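Local coordinates for N-alpha-acetyltransferase 35, NatC auxiliary subunit (Saccharomyces cerevisiae, PDB 6YGA), which serves as the large auxiliary subunit of NatC, the N-terminal acetyltransferase that acetylates the initiator methionine of L-A virus Gag protein, at residues B[255-261]-B[295-301]; B[247-251]-B[304-308]; B[103-107]-B[334-338]; B[205-209]-B[220-224]; B[193-197]-B[231-235]. One frame throughout, in Å; residues are numbered along the deposited sequence.

Contact 1 (B[255-261]-B[295-301])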
# COMPACT_ATOMS: atom_id res chain seq x y z
N ASN B 255 3.72 -4.36 -28.96
CA ASN B 255 2.67 -3.90 -29.86
C ASN B 255 2.43 -4.90 -30.99
O ASN B 255 1.28 -5.14 -31.38
CB ASN B 255 3.01 -2.53 -30.43
CG ASN B 255 2.54 -1.39 -29.55
OD1 ASN B 255 1.46 -1.45 -28.96
ND2 ASN B 255 3.34 -0.34 -29.45
N SER B 256 3.50 -5.49 -31.52
CA SER B 256 3.34 -6.45 -32.61
C SER B 256 2.61 -7.70 -32.13
O SER B 256 1.78 -8.26 -32.86
CB SER B 256 4.71 -6.82 -33.19
OG SER B 256 5.39 -5.67 -33.66
N VAL B 257 2.89 -8.15 -30.91
CA VAL B 257 2.23 -9.34 -30.37
C VAL B 257 0.74 -9.07 -30.17
O VAL B 257 -0.09 -9.95 -30.42
CB VAL B 257 2.92 -9.79 -29.07
CG1 VAL B 257 2.15 -10.92 -28.42
CG2 VAL B 257 4.34 -10.23 -29.36
N ASN B 258 0.39 -7.86 -29.73
CA ASN B 258 -1.02 -7.55 -29.48
C ASN B 258 -1.85 -7.68 -30.75
O ASN B 258 -2.99 -8.16 -30.71
CB ASN B 258 -1.15 -6.15 -28.88
CG ASN B 258 -0.73 -6.10 -27.42
OD1 ASN B 258 -0.76 -7.11 -26.72
ND2 ASN B 258 -0.35 -4.92 -26.95
N GLY B 259 -1.31 -7.25 -31.89
CA GLY B 259 -2.01 -7.45 -33.15
C GLY B 259 -2.06 -8.89 -33.59
O GLY B 259 -2.92 -9.26 -34.40
N ILE B 260 -1.17 -9.73 -33.06
CA ILE B 260 -1.14 -11.14 -33.43
C ILE B 260 -2.14 -11.94 -32.60
O ILE B 260 -2.71 -12.92 -33.09
CB ILE B 260 0.29 -11.69 -33.27
CG1 ILE B 260 1.24 -11.04 -34.28
CG2 ILE B 260 0.33 -13.18 -33.46
CD1 ILE B 260 2.64 -11.63 -34.27
N PHE B 261 -2.40 -11.52 -31.36
CA PHE B 261 -3.30 -12.24 -30.46
C PHE B 261 -4.65 -12.60 -31.07
O PHE B 261 -5.05 -13.77 -30.98
CB PHE B 261 -3.51 -11.44 -29.17
CG PHE B 261 -2.52 -11.75 -28.09
CD1 PHE B 261 -2.41 -13.04 -27.59
CD2 PHE B 261 -1.71 -10.76 -27.57
CE1 PHE B 261 -1.50 -13.33 -26.59
CE2 PHE B 261 -0.80 -11.05 -26.57
CZ PHE B 261 -0.70 -12.33 -26.08
N THR B 295 -4.95 -10.57 -20.95
CA THR B 295 -5.22 -11.09 -22.28
C THR B 295 -4.26 -10.57 -23.34
O THR B 295 -4.23 -11.11 -24.45
CB THR B 295 -6.66 -10.76 -22.70
OG1 THR B 295 -6.79 -9.34 -22.90
CG2 THR B 295 -7.65 -11.21 -21.63
N ASP B 296 -3.46 -9.54 -23.04
CA ASP B 296 -2.55 -8.96 -24.01
C ASP B 296 -1.22 -8.62 -23.33
O ASP B 296 -1.04 -8.84 -22.13
CB ASP B 296 -3.16 -7.72 -24.69
CG ASP B 296 -3.50 -6.60 -23.71
OD1 ASP B 296 -3.08 -6.66 -22.53
OD2 ASP B 296 -4.19 -5.65 -24.13
N TYR B 297 -0.30 -8.07 -24.11
CA TYR B 297 1.01 -7.67 -23.61
C TYR B 297 1.09 -6.17 -23.32
O TYR B 297 2.20 -5.62 -23.25
CB TYR B 297 2.11 -8.05 -24.61
CG TYR B 297 2.48 -9.52 -24.62
CD1 TYR B 297 1.65 -10.48 -24.07
CD2 TYR B 297 3.67 -9.94 -25.19
CE1 TYR B 297 1.99 -11.82 -24.09
CE2 TYR B 297 4.02 -11.26 -25.22
CZ TYR B 297 3.18 -12.20 -24.67
OH TYR B 297 3.55 -13.53 -24.70
N SER B 298 -0.05 -5.50 -23.16
CA SER B 298 -0.04 -4.06 -22.90
C SER B 298 0.67 -3.71 -21.60
O SER B 298 1.15 -2.58 -21.46
CB SER B 298 -1.47 -3.52 -22.88
OG SER B 298 -2.01 -3.43 -24.19
N GLY B 299 0.75 -4.64 -20.65
CA GLY B 299 1.45 -4.36 -19.41
C GLY B 299 2.93 -4.10 -19.60
O GLY B 299 3.53 -3.35 -18.83
N PHE B 300 3.53 -4.72 -20.62
CA PHE B 300 4.94 -4.46 -20.91
C PHE B 300 5.14 -3.03 -21.39
O PHE B 300 6.18 -2.41 -21.11
CB PHE B 300 5.45 -5.46 -21.95
CG PHE B 300 5.64 -6.85 -21.42
CD1 PHE B 300 6.33 -7.08 -20.24
CD2 PHE B 300 5.12 -7.94 -22.10
CE1 PHE B 300 6.51 -8.36 -19.75
CE2 PHE B 300 5.29 -9.22 -21.62
CZ PHE B 300 5.98 -9.44 -20.44
N ILE B 301 4.16 -2.49 -22.11
CA ILE B 301 4.24 -1.11 -22.58
C ILE B 301 4.23 -0.15 -21.39
O ILE B 301 5.02 0.79 -21.31
CB ILE B 301 3.10 -0.80 -23.56
CG1 ILE B 301 3.16 -1.75 -24.76
CG2 ILE B 301 3.17 0.64 -24.03
CD1 ILE B 301 2.01 -1.57 -25.74
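Within a bundle of helices, the C-terminal end of helix 245-260 packs on the turn that opens helix 298-311, and the fit is read most easily from the side-chain rotamers. N258, with chi1 near -75°, leaves its helix sideways and then swings its amide across: OD1 accepts a hydrogen bond from the backbone N of Y297 at 2.8 Å. A short amide suits this place, because it can satisfy a main-chain NH that the coming helix does not use. Y297 adopts the m rotamer and lays its ring under V257, whose t rotamer sets CG1 over the ring face, 3.8 Å from the centroid, a CH-pi contact. F261, also near m, presents its edge to that same ring in an offset edge-to-face pair, with centroids 5.2 Å apart and planes at 72°. The tyrosine hydroxyl hydrogen-bonds D94, so the ring sits between helices 245-260 and 85-104, just ahead of helix 298-311. D296, in the p rotamer, turns its carboxylate forward onto the helix start, where OD1 and OD2 accept weak hydrogen bonds from N and OG of S298. At the exposed side I301, extended in its mt rotamer, brings CD1 to 3.3 Å from OD1 of N255.

Contact 2 (B[247-251]-B[304-308])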
# COMPACT_ATOMS: atom_id res chain seq x y z
N LEU B 247 14.31 -0.54 -24.18
CA LEU B 247 12.97 -0.16 -23.75
C LEU B 247 12.08 0.13 -24.95
O LEU B 247 10.89 -0.20 -24.93
CB LEU B 247 13.04 1.05 -22.82
CG LEU B 247 13.68 0.77 -21.46
CD1 LEU B 247 13.97 2.06 -20.72
CD2 LEU B 247 12.78 -0.14 -20.64
N ASP B 248 12.63 0.75 -25.99
CA ASP B 248 11.84 0.98 -27.20
C ASP B 248 11.54 -0.33 -27.92
O ASP B 248 10.44 -0.52 -28.43
CB ASP B 248 12.57 1.96 -28.13
CG ASP B 248 12.60 3.39 -27.60
OD1 ASP B 248 11.67 3.78 -26.86
OD2 ASP B 248 13.55 4.12 -27.93
N GLU B 249 12.52 -1.24 -27.98
CA GLU B 249 12.27 -2.55 -28.58
C GLU B 249 11.20 -3.31 -27.82
O GLU B 249 10.38 -4.01 -28.43
CB GLU B 249 13.57 -3.36 -28.63
CG GLU B 249 14.68 -2.75 -29.45
CD GLU B 249 15.96 -3.54 -29.36
OE1 GLU B 249 15.89 -4.77 -29.15
OE2 GLU B 249 17.04 -2.93 -29.50
N LEU B 250 11.18 -3.19 -26.50
CA LEU B 250 10.16 -3.85 -25.70
C LEU B 250 8.77 -3.34 -26.06
O LEU B 250 7.81 -4.12 -26.11
CB LEU B 250 10.44 -3.65 -24.21
CG LEU B 250 9.41 -4.20 -23.23
CD1 LEU B 250 9.22 -5.69 -23.42
CD2 LEU B 250 9.82 -3.89 -21.80
N ILE B 251 8.65 -2.05 -26.34
CA ILE B 251 7.36 -1.47 -26.72
C ILE B 251 6.95 -1.96 -28.11
O ILE B 251 5.80 -2.36 -28.33
CB ILE B 251 7.42 0.06 -26.65
CG1 ILE B 251 7.58 0.53 -25.20
CG2 ILE B 251 6.18 0.68 -27.28
CD1 ILE B 251 7.92 2.00 -25.06
N ALA B 304 7.58 -0.31 -19.70
CA ALA B 304 8.67 0.32 -20.42
C ALA B 304 8.60 1.84 -20.33
O ALA B 304 9.63 2.50 -20.14
CB ALA B 304 8.67 -0.13 -21.88
N ASN B 305 7.40 2.42 -20.47
CA ASN B 305 7.28 3.87 -20.42
C ASN B 305 7.55 4.40 -19.01
O ASN B 305 8.12 5.48 -18.85
CB ASN B 305 5.90 4.31 -20.90
CG ASN B 305 5.74 4.18 -22.40
OD1 ASN B 305 4.77 3.59 -22.88
ND2 ASN B 305 6.70 4.71 -23.15
N ASP B 306 7.14 3.65 -17.98
CA ASP B 306 7.38 4.09 -16.61
C ASP B 306 8.87 4.11 -16.30
O ASP B 306 9.36 5.04 -15.63
CB ASP B 306 6.63 3.19 -15.64
CG ASP B 306 5.12 3.42 -15.68
OD1 ASP B 306 4.67 4.26 -16.48
OD2 ASP B 306 4.40 2.75 -14.91
N VAL B 307 9.61 3.11 -16.76
CA VAL B 307 11.05 3.09 -16.56
C VAL B 307 11.71 4.20 -17.36
O VAL B 307 12.65 4.86 -16.89
CB VAL B 307 11.63 1.71 -16.92
CG1 VAL B 307 13.15 1.74 -16.95
CG2 VAL B 307 11.14 0.66 -15.93
N LYS B 308 11.23 4.45 -18.59
CA LYS B 308 11.76 5.55 -19.39
C LYS B 308 11.59 6.88 -18.67
O LYS B 308 12.46 7.76 -18.75
CB LYS B 308 11.08 5.59 -20.76
CG LYS B 308 11.53 4.49 -21.71
CD LYS B 308 10.77 4.54 -23.02
CE LYS B 308 11.08 5.81 -23.79
NZ LYS B 308 10.36 5.87 -25.10
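A304 sits at the middle of the apolar centre, its CB 3.6 Å from CG1 of I251 and 3.9 Å from CD2 of L250. Its small methyl lets the backbones come close: the CA atoms of L247 and A304 are 5.5 Å apart, and CB of A304 lies 3.8 Å from the carbonyl O of L247. L247 then extends along the partner helix, CD1 meeting CG1 of V307 at 3.9 Å and CG of K308 at 3.6 Å; a long branched side chain can touch two successive residues there. K308 belongs to both layers. Its aliphatic part covers L247, and its far end leaves the apolar zone so that NZ forms a salt bridge with OD1 of D248 at 3.0 Å, the outer edge of this contact. Behind the interface, L250 also packs on I226 and C229 of helix 215-231. The segment axes approach to 9.8 Å with an angle of 159° between their directions, the near-antiparallel helix pairing with an aliphatic interior that is general in all-helical folds.

Contact 3 (B[103-107]-B[334-338])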
# COMPACT_ATOMS: atom_id res chain seq x y z
N TRP B 103 2.05 -10.95 -12.17
CA TRP B 103 2.82 -10.85 -10.93
C TRP B 103 3.14 -9.40 -10.58
O TRP B 103 2.88 -8.95 -9.46
CB TRP B 103 4.10 -11.68 -11.07
CG TRP B 103 5.11 -11.51 -9.97
CD1 TRP B 103 4.85 -11.31 -8.65
CD2 TRP B 103 6.53 -11.53 -10.11
NE1 TRP B 103 6.03 -11.21 -7.95
CE2 TRP B 103 7.08 -11.34 -8.83
CE3 TRP B 103 7.40 -11.70 -11.20
CZ2 TRP B 103 8.45 -11.30 -8.60
CZ3 TRP B 103 8.76 -11.66 -10.97
CH2 TRP B 103 9.27 -11.47 -9.68
N LEU B 104 3.69 -8.65 -11.53
CA LEU B 104 4.19 -7.30 -11.27
C LEU B 104 3.14 -6.22 -11.49
O LEU B 104 3.00 -5.31 -10.67
CB LEU B 104 5.42 -7.03 -12.14
CG LEU B 104 6.54 -8.06 -12.06
CD1 LEU B 104 7.62 -7.80 -13.09
CD2 LEU B 104 7.13 -8.08 -10.66
N ASN B 105 2.40 -6.30 -12.61
CA ASN B 105 1.40 -5.27 -12.91
C ASN B 105 0.14 -5.45 -12.07
O ASN B 105 -0.41 -4.46 -11.56
CB ASN B 105 1.05 -5.30 -14.40
CG ASN B 105 2.20 -4.89 -15.29
OD1 ASN B 105 3.24 -5.56 -15.33
ND2 ASN B 105 2.03 -3.80 -16.02
N ASP B 106 -0.33 -6.68 -11.90
CA ASP B 106 -1.59 -6.94 -11.22
C ASP B 106 -1.41 -7.40 -9.78
O ASP B 106 -2.39 -7.79 -9.13
CB ASP B 106 -2.41 -7.96 -12.00
CG ASP B 106 -2.72 -7.51 -13.42
OD1 ASP B 106 -2.65 -6.29 -13.69
OD2 ASP B 106 -3.03 -8.37 -14.27
N TYR B 107 -0.17 -7.39 -9.27
CA TYR B 107 0.11 -7.63 -7.85
C TYR B 107 -0.29 -9.04 -7.41
O TYR B 107 -0.75 -9.25 -6.29
CB TYR B 107 -0.58 -6.59 -6.96
CG TYR B 107 -0.32 -5.15 -7.35
CD1 TYR B 107 0.80 -4.48 -6.88
CD2 TYR B 107 -1.21 -4.46 -8.17
CE1 TYR B 107 1.04 -3.16 -7.23
CE2 TYR B 107 -0.98 -3.14 -8.52
CZ TYR B 107 0.15 -2.50 -8.05
OH TYR B 107 0.38 -1.19 -8.40
N GLN B 334 -0.43 5.94 -10.32
CA GLN B 334 0.62 5.16 -9.68
C GLN B 334 1.48 4.46 -10.72
O GLN B 334 0.97 3.73 -11.58
CB GLN B 334 -0.01 4.14 -8.73
CG GLN B 334 1.00 3.32 -7.94
CD GLN B 334 0.36 2.55 -6.80
OE1 GLN B 334 -0.47 3.09 -6.07
NE2 GLN B 334 0.75 1.29 -6.65
N ARG B 335 2.79 4.69 -10.65
CA ARG B 335 3.72 4.10 -11.61
C ARG B 335 3.92 2.62 -11.32
O ARG B 335 3.64 2.12 -10.22
CB ARG B 335 5.07 4.82 -11.56
CG ARG B 335 5.04 6.26 -12.07
CD ARG B 335 4.85 6.32 -13.58
NE ARG B 335 4.90 7.69 -14.08
CZ ARG B 335 4.83 8.02 -15.36
NH1 ARG B 335 4.70 7.07 -16.29
NH2 ARG B 335 4.89 9.29 -15.73
N HIS B 336 4.43 1.91 -12.33
CA HIS B 336 4.76 0.50 -12.18
C HIS B 336 5.74 0.31 -11.02
O HIS B 336 6.60 1.17 -10.77
CB HIS B 336 5.35 -0.03 -13.49
CG HIS B 336 5.41 -1.52 -13.57
ND1 HIS B 336 6.41 -2.26 -12.96
CD2 HIS B 336 4.61 -2.42 -14.19
CE1 HIS B 336 6.21 -3.55 -13.21
NE2 HIS B 336 5.12 -3.67 -13.95
N VAL B 337 5.60 -0.80 -10.31
CA VAL B 337 6.37 -1.01 -9.09
C VAL B 337 7.87 -1.09 -9.39
O VAL B 337 8.70 -0.61 -8.61
CB VAL B 337 5.87 -2.26 -8.33
CG1 VAL B 337 5.99 -3.51 -9.19
CG2 VAL B 337 6.61 -2.43 -7.01
N ILE B 338 8.23 -1.69 -10.53
CA ILE B 338 9.64 -1.75 -10.91
C ILE B 338 10.21 -0.34 -11.07
O ILE B 338 11.29 -0.03 -10.56
CB ILE B 338 9.83 -2.58 -12.20
CG1 ILE B 338 9.41 -4.04 -11.97
CG2 ILE B 338 11.27 -2.50 -12.67
CD1 ILE B 338 10.28 -4.78 -10.99
O HOH W 1 3.05 -2.48 -10.56
O HOH W 2 2.60 -0.07 -8.62
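L104, in the last part of helix 85-104, opens the contact with both side chain and backbone. Its CB lies 3.7 Å from CE1 of H336 and its CD1 4.3 Å from CG1 of I338, while its carbonyl O, near the helix end, receives a hydrogen bond from a water at 2.8 Å that in turn accepts from N of V337 at 3.1 Å. N105 follows with OD1 taking a weak hydrogen bond from NE2 of H336 at 3.0 Å. Histidine suits this N-cap place because its other nitrogen, ND1, accepts from N of I338 at 3.1 Å, capping helix 337-347. Y107, with positive phi and psi, leaves sideways but brings the end of its side chain near Q334, OH and NE2 standing 3.1 Å apart; a second water, 2.5 Å from that OH, accepts from Q334 NE2 and donates to the carbonyl O of R335. F142 of the N-alpha-acetyltransferase 30 chain meets the Y107 ring edge-to-face, so this corner borders the catalytic subunit. Further in, I338 packs on helix 142-167, and H336 touches L303 of helix 298-311.

Contact 4 (B[205-209]-B[220-224])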
# COMPACT_ATOMS: atom_id res chain seq x y z
N GLN B 205 18.57 -17.44 -33.27
CA GLN B 205 19.15 -17.88 -34.54
C GLN B 205 18.58 -19.22 -34.98
O GLN B 205 18.45 -19.46 -36.19
CB GLN B 205 20.67 -17.97 -34.42
CG GLN B 205 21.34 -16.78 -33.73
CD GLN B 205 21.14 -15.45 -34.45
OE1 GLN B 205 20.65 -15.40 -35.57
NE2 GLN B 205 21.54 -14.37 -33.79
N ILE B 206 18.25 -20.10 -34.04
CA ILE B 206 17.58 -21.35 -34.39
C ILE B 206 16.25 -21.06 -35.07
O ILE B 206 15.87 -21.74 -36.03
CB ILE B 206 17.41 -22.24 -33.14
CG1 ILE B 206 18.77 -22.70 -32.62
CG2 ILE B 206 16.52 -23.45 -33.45
CD1 ILE B 206 18.69 -23.65 -31.44
N LEU B 207 15.52 -20.05 -34.58
CA LEU B 207 14.25 -19.70 -35.19
C LEU B 207 14.44 -19.07 -36.57
O LEU B 207 13.58 -19.24 -37.45
CB LEU B 207 13.47 -18.74 -34.28
CG LEU B 207 13.23 -19.23 -32.85
CD1 LEU B 207 12.40 -18.23 -32.06
CD2 LEU B 207 12.58 -20.61 -32.84
N GLU B 208 15.54 -18.35 -36.78
CA GLU B 208 15.83 -17.82 -38.11
C GLU B 208 16.04 -18.94 -39.12
O GLU B 208 15.68 -18.81 -40.29
CB GLU B 208 17.07 -16.92 -38.06
CG GLU B 208 17.11 -15.93 -36.92
CD GLU B 208 16.41 -14.62 -37.23
OE1 GLU B 208 15.71 -14.54 -38.26
OE2 GLU B 208 16.57 -13.66 -36.44
N ALA B 209 16.62 -20.06 -38.67
CA ALA B 209 16.95 -21.14 -39.60
C ALA B 209 15.70 -21.78 -40.20
O ALA B 209 15.76 -22.34 -41.29
CB ALA B 209 17.79 -22.21 -38.89
N LEU B 220 6.88 -16.47 -31.35
CA LEU B 220 8.01 -16.93 -30.55
C LEU B 220 9.22 -16.03 -30.74
O LEU B 220 9.98 -15.80 -29.79
CB LEU B 220 8.34 -18.37 -30.91
CG LEU B 220 9.20 -19.14 -29.91
CD1 LEU B 220 8.62 -19.03 -28.51
CD2 LEU B 220 9.32 -20.61 -30.32
N LYS B 221 9.43 -15.50 -31.95
CA LYS B 221 10.51 -14.55 -32.17
C LYS B 221 10.31 -13.28 -31.34
O LYS B 221 11.25 -12.78 -30.73
CB LYS B 221 10.61 -14.20 -33.65
CG LYS B 221 10.95 -15.38 -34.56
CD LYS B 221 11.06 -14.94 -36.01
CE LYS B 221 12.13 -13.88 -36.19
NZ LYS B 221 12.13 -13.31 -37.57
N HIS B 222 9.08 -12.76 -31.31
CA HIS B 222 8.83 -11.55 -30.53
C HIS B 222 8.93 -11.82 -29.03
O HIS B 222 9.44 -10.98 -28.28
CB HIS B 222 7.45 -10.97 -30.87
CG HIS B 222 7.42 -10.19 -32.15
ND1 HIS B 222 6.70 -10.61 -33.25
CD2 HIS B 222 8.01 -9.03 -32.51
CE1 HIS B 222 6.86 -9.74 -34.23
NE2 HIS B 222 7.64 -8.77 -33.80
N ILE B 223 8.44 -12.98 -28.59
CA ILE B 223 8.56 -13.35 -27.18
C ILE B 223 10.02 -13.40 -26.77
O ILE B 223 10.41 -12.88 -25.72
CB ILE B 223 7.85 -14.70 -26.92
CG1 ILE B 223 6.34 -14.52 -26.95
CG2 ILE B 223 8.30 -15.30 -25.60
CD1 ILE B 223 5.57 -15.82 -26.77
N LEU B 224 10.86 -14.02 -27.60
CA LEU B 224 12.28 -14.14 -27.28
C LEU B 224 12.94 -12.78 -27.15
O LEU B 224 13.74 -12.55 -26.23
CB LEU B 224 12.99 -14.98 -28.35
CG LEU B 224 14.01 -16.00 -27.85
CD1 LEU B 224 13.35 -17.00 -26.94
CD2 LEU B 224 14.64 -16.73 -29.01
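L220 begins the second segment by pointing toward helix 193-209, where its CG lies 4.0 Å from CD1 of L207. It is a buried leucine whose side chain also touches helices 142-167 and 85-104, so a bulky apolar residue is well placed in the gap between them. K221 comes next and has two roles. Its backbone N is 4.0 Å from CD1 of L207 and its CG 4.1 Å from the same methyl, so the hydrocarbon part of the side chain shields the leucine; its NZ then extends to OE1 of E208 at 3.8 Å, a long salt bridge at the solvent-facing edge. H222 and I223 turn to other neighbours, the first to helix 245-260 and the second to helix 85-104. One turn on from L220, L224 returns to the interface, with CD2 4.1 Å from CD1 of L207. L207 thus inserts its CD1 methyl among L220, K221 and L224. The two helices, joined by a short connection, form an antiparallel helical hairpin, their segment axes 10.6 Å apart at closest and at 164°. With no hydrogen bond across the segments, the pairing rests mainly on apolar contact, L207 against L220, L224 and the aliphatic part of K221, with the charges adding little fixed geometry.

Contact 5 (B[193-197]-B[231-235])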
# COMPACT_ATOMS: atom_id res chain seq x y z
N GLN B 193 24.58 -12.11 -16.77
CA GLN B 193 23.75 -11.52 -17.81
C GLN B 193 24.24 -11.90 -19.20
O GLN B 193 23.43 -12.16 -20.10
CB GLN B 193 23.73 -10.00 -17.66
CG GLN B 193 22.72 -9.30 -18.56
CD GLN B 193 22.98 -7.82 -18.69
OE1 GLN B 193 24.12 -7.39 -18.90
NE2 GLN B 193 21.93 -7.02 -18.55
N ASP B 194 25.56 -11.95 -19.40
CA ASP B 194 26.09 -12.25 -20.73
C ASP B 194 25.66 -13.64 -21.19
O ASP B 194 25.30 -13.83 -22.36
CB ASP B 194 27.61 -12.14 -20.72
CG ASP B 194 28.09 -10.76 -20.31
OD1 ASP B 194 27.42 -9.76 -20.66
OD2 ASP B 194 29.14 -10.67 -19.63
N VAL B 195 25.68 -14.62 -20.29
CA VAL B 195 25.29 -15.98 -20.65
C VAL B 195 23.81 -16.03 -21.02
O VAL B 195 23.42 -16.68 -22.00
CB VAL B 195 25.62 -16.95 -19.51
CG1 VAL B 195 25.18 -18.37 -19.86
CG2 VAL B 195 27.11 -16.92 -19.20
N VAL B 196 22.97 -15.32 -20.26
CA VAL B 196 21.53 -15.34 -20.52
C VAL B 196 21.21 -14.70 -21.86
O VAL B 196 20.40 -15.23 -22.64
CB VAL B 196 20.78 -14.66 -19.36
CG1 VAL B 196 19.29 -14.63 -19.63
CG2 VAL B 196 21.07 -15.38 -18.05
N ILE B 197 21.83 -13.56 -22.16
CA ILE B 197 21.56 -12.88 -23.43
C ILE B 197 22.07 -13.72 -24.60
O ILE B 197 21.41 -13.82 -25.64
CB ILE B 197 22.17 -11.47 -23.43
CG1 ILE B 197 21.57 -10.64 -22.30
CG2 ILE B 197 21.94 -10.78 -24.76
CD1 ILE B 197 22.25 -9.31 -22.11
N VAL B 231 15.68 -8.81 -19.52
CA VAL B 231 16.97 -9.12 -18.92
C VAL B 231 17.86 -7.88 -18.89
O VAL B 231 18.70 -7.73 -17.99
CB VAL B 231 17.63 -10.29 -19.67
CG1 VAL B 231 19.02 -10.56 -19.13
CG2 VAL B 231 16.77 -11.53 -19.57
N HIS B 232 17.67 -6.97 -19.84
CA HIS B 232 18.48 -5.76 -19.92
C HIS B 232 18.03 -4.67 -18.95
O HIS B 232 18.64 -3.59 -18.94
CB HIS B 232 18.45 -5.20 -21.34
CG HIS B 232 19.50 -5.79 -22.23
ND1 HIS B 232 20.82 -5.40 -22.19
CD2 HIS B 232 19.42 -6.73 -23.20
CE1 HIS B 232 21.51 -6.08 -23.09
NE2 HIS B 232 20.68 -6.89 -23.72
N LEU B 233 17.00 -4.92 -18.14
CA LEU B 233 16.52 -3.87 -17.24
C LEU B 233 17.52 -3.58 -16.13
O LEU B 233 17.50 -2.48 -15.56
CB LEU B 233 15.17 -4.24 -16.65
CG LEU B 233 13.96 -4.07 -17.57
CD1 LEU B 233 12.68 -4.54 -16.88
CD2 LEU B 233 13.83 -2.63 -18.02
N GLU B 234 18.39 -4.53 -15.81
CA GLU B 234 19.37 -4.30 -14.76
C GLU B 234 20.45 -3.31 -15.18
O GLU B 234 21.20 -2.84 -14.31
CB GLU B 234 20.01 -5.62 -14.33
CG GLU B 234 21.01 -6.18 -15.32
CD GLU B 234 21.82 -7.32 -14.74
OE1 GLU B 234 21.34 -7.97 -13.79
OE2 GLU B 234 22.94 -7.56 -15.24
N ASP B 235 20.54 -2.97 -16.47
CA ASP B 235 21.55 -2.01 -16.92
C ASP B 235 21.35 -0.65 -16.27
O ASP B 235 22.32 0.10 -16.08
CB ASP B 235 21.52 -1.87 -18.44
CG ASP B 235 21.81 -3.18 -19.17
OD1 ASP B 235 22.48 -4.06 -18.59
OD2 ASP B 235 21.36 -3.32 -20.32
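A single glutamine amide reaches two acceptors at once: NE2 of Q193 donates to OD1 of D235 at 3.0 Å and, more weakly, to the carbonyl O of V231 at 3.4 Å. That second acceptor lies at the end of helix 215-231, where the following turn breaks the helical pattern, and a long, flexible amide with two NH hydrogens is well suited to serve both. D235 is shared in its turn, since its OD2 accepts from ND1 of H232 at 2.8 Å, a His-carboxylate hydrogen bond within the turn. The arrangement joins the first turn of helix 193-209 to the far end of its partner in an antiparallel helical hairpin. Beside the polar group, beta-branched residues fill the space between the helices: CG1 of V196 is 4.0 Å from CG2 of V231, and CG1 of I197 is 4.1 Å from CG1 of V231. E234 packs its CG against NE2 of Q193 at 3.5 Å, while its carboxylate hydrogen-bonds the hydroxyl of Y157 on helix 142-167. CD1 of I197 comes within 3.3 Å of NE2 of H232, whose ring stacks on that of H246.

In the fold
From the N terminus, helix 85-104 supplies the first half of contact 3, whose loop closes only at 334-338 and encloses the other four. Inside it, contact 5 joins the open ends of the hairpin made by helices 193-209 and 215-231, and contact 4, nested within contact 5, lies nearer the hairpin's connection. After that hairpin closes, helix 245-260 pairs with helix 298-311 through contact 2, with contact 1 nested inside it; none of the loops cross. Touching residues knit the set together: D306 bonds R335 and H336 between contacts 2 and 3, V257 packs on H222 between contacts 1 and 4, and L247 meets L233 between contacts 2 and 5.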